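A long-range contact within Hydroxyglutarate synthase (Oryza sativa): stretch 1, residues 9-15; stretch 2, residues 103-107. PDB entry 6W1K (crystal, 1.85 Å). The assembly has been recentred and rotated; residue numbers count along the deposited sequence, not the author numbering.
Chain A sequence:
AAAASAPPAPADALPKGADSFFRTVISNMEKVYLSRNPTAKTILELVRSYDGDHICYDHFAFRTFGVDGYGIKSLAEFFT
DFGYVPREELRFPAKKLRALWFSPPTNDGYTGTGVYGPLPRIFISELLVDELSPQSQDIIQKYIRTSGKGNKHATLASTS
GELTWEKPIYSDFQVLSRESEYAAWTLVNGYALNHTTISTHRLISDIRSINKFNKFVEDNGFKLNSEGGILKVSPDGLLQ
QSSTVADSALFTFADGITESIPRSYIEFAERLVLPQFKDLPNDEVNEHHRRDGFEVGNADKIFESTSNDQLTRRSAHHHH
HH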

# COMPACT_ATOMS: atom_id res chain seq x y z
N ALA A 9 -24.47 -8.98 -2.92
CA ALA A 9 -24.96 -7.90 -2.06
C ALA A 9 -23.96 -6.76 -2.02
O ALA A 9 -22.80 -6.97 -1.61
CB ALA A 9 -25.21 -8.39 -0.64
N PRO A 10 -24.35 -5.54 -2.38
CA PRO A 10 -23.44 -4.40 -2.15
C PRO A 10 -23.12 -4.28 -0.67
O PRO A 10 -23.94 -4.60 0.18
CB PRO A 10 -24.24 -3.18 -2.64
CG PRO A 10 -25.35 -3.74 -3.48
CD PRO A 10 -25.64 -5.13 -2.98
N ALA A 11 -21.89 -3.84 -0.36
CA ALA A 11 -21.56 -3.59 1.03
C ALA A 11 -22.39 -2.41 1.53
O ALA A 11 -22.70 -1.48 0.78
CB ALA A 11 -20.06 -3.30 1.20
N ASP A 12 -22.72 -2.44 2.82
CA ASP A 12 -23.31 -1.29 3.48
C ASP A 12 -22.48 -0.04 3.21
O ASP A 12 -21.25 -0.09 3.17
CB ASP A 12 -23.39 -1.51 4.98
CG ASP A 12 -24.57 -2.33 5.41
OD1 ASP A 12 -25.12 -3.08 4.57
OD2 ASP A 12 -24.88 -2.26 6.63
N ALA A 13 -23.17 1.07 3.04
CA ALA A 13 -22.58 2.40 3.11
C ALA A 13 -22.49 2.88 4.54
O ALA A 13 -23.35 2.59 5.38
CB ALA A 13 -23.43 3.40 2.32
N LEU A 14 -21.48 3.69 4.82
CA LEU A 14 -21.38 4.31 6.15
C LEU A 14 -22.41 5.44 6.35
O LEU A 14 -22.83 6.10 5.40
CB LEU A 14 -20.00 4.87 6.35
CG LEU A 14 -18.87 3.83 6.52
CD1 LEU A 14 -17.57 4.58 6.57
CD2 LEU A 14 -19.02 2.95 7.74
N PRO A 15 -22.83 5.67 7.58
CA PRO A 15 -23.55 6.91 7.88
C PRO A 15 -22.66 8.13 7.59
O PRO A 15 -21.43 8.04 7.53
CB PRO A 15 -23.90 6.80 9.37
CG PRO A 15 -23.06 5.72 9.91
CD PRO A 15 -22.62 4.83 8.78
N SER A 103 -12.05 -4.55 1.01
CA SER A 103 -12.78 -3.74 0.06
C SER A 103 -13.64 -2.73 0.82
O SER A 103 -14.19 -3.06 1.88
CB SER A 103 -13.69 -4.59 -0.83
OG SER A 103 -14.48 -5.41 -0.02
N PRO A 104 -13.81 -1.54 0.28
CA PRO A 104 -14.44 -0.45 1.05
C PRO A 104 -15.94 -0.59 1.14
O PRO A 104 -16.57 -1.30 0.35
CB PRO A 104 -14.03 0.82 0.28
CG PRO A 104 -13.74 0.37 -1.09
CD PRO A 104 -13.29 -1.10 -1.03
N PRO A 105 -16.57 0.10 2.09
CA PRO A 105 -18.03 0.22 2.06
C PRO A 105 -18.48 0.91 0.77
O PRO A 105 -17.70 1.62 0.12
CB PRO A 105 -18.34 1.07 3.28
CG PRO A 105 -17.11 1.96 3.44
CD PRO A 105 -15.94 1.08 3.00
N THR A 106 -19.75 0.71 0.41
CA THR A 106 -20.32 1.44 -0.73
C THR A 106 -20.23 2.93 -0.44
O THR A 106 -20.53 3.36 0.68
CB THR A 106 -21.76 1.01 -0.99
OG1 THR A 106 -21.78 -0.38 -1.30
CG2 THR A 106 -22.39 1.83 -2.15
N ASN A 107 -19.71 3.69 -1.41
CA ASN A 107 -19.51 5.15 -1.33
C ASN A 107 -19.74 5.70 -2.74
O ASN A 107 -18.85 6.14 -3.45
CB ASN A 107 -18.15 5.52 -0.74
CG ASN A 107 -16.98 5.06 -1.58
OD1 ASN A 107 -16.26 5.87 -2.15
ND2 ASN A 107 -16.76 3.78 -1.61
O HOH W 1 -19.57 4.67 2.85

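The contact between residues 9-15 and 103-107 centres on Thr106, which hydrogen-bonds to two consecutive carbonyl groups of the first stretch. The shorter bond runs from Thr106 OG1 to Ala11 O, at 2.5 Å. The hydroxyl donates its proton to the backbone carbonyl, and the separation is short even for an O-H...O pair. Thr106 makes this possible through its m rotamer (chi1 -61°) and a CA-to-CB bond that points toward the first stretch, which together carry OG1 directly to the carbonyl oxygen.

The second bond comes from the main chain of the same residue: Thr106 N donates to Asp12 O over 3.2 Å, with an angle of 137° at the hydrogen. It is longer and noticeably bent, so it is probably the less favourable of the two. Asp12 contributes its backbone here; its CA-to-CB bond points away from the second stretch, and its carboxylate takes no part in the contact.

On its carbonyl side, Thr106 approaches the first stretch by way of water. Water 1 accepts a hydrogen bond from Leu14 N at 2.9 Å, and the oxygen of water 1 lies 2.7 Å from Thr106 O, in hydrogen-bonding position. The direct separation from Leu14 N to Thr106 O is 4.3 Å, too long for a hydrogen bond, and the water sits between the two groups. Close by, Ala13 CA lies 3.3 Å from Thr106 O in a CA-H...O contact with an angle of 132° at the hydrogen, a weak interaction beside the water.

These contacts bring the backbones closest at Ala13 and Thr106, whose CA atoms are 4.6 Å apart. Both segments have extended backbone torsions here, but the pairing does not develop into a sheet. Proline limits the possible donors: Pro104 and Pro105 have no amide hydrogen, so Thr106 N is the first amide after them that can donate.

Around the polar centre, Pro105 provides much of the packing surface. Pro105 CB lies 3.1 Å from Asp12 O, a close van der Waals approach beside the oxygen that receives the Thr106 amide. Farther along the ring, Pro105 CG meets Leu14 CG at 4.0 Å, an apolar contact between the pyrrolidine ring and the branched leucine side chain. Ala11 points its CA-to-CB bond toward the second stretch, and its methyl carbon packs loosely against the backbone there, with Ala11 CB 4.1 Å from Pro104 O and 4.2 Å from Pro105 CA. Pro10 CB adds a peripheral contact with Thr106 OG1 at 4.0 Å.

Within the second stretch, Asn107 ND2 donates to Pro105 O at 2.9 Å, with an angle of 151° at the hydrogen. This side-chain-to-backbone bond bridges across Thr106 in sequence and may help hold the local backbone conformation, although Asn107 itself does not touch the first stretch. In all, 266 Å² is buried, a small interface organised largely around one threonine.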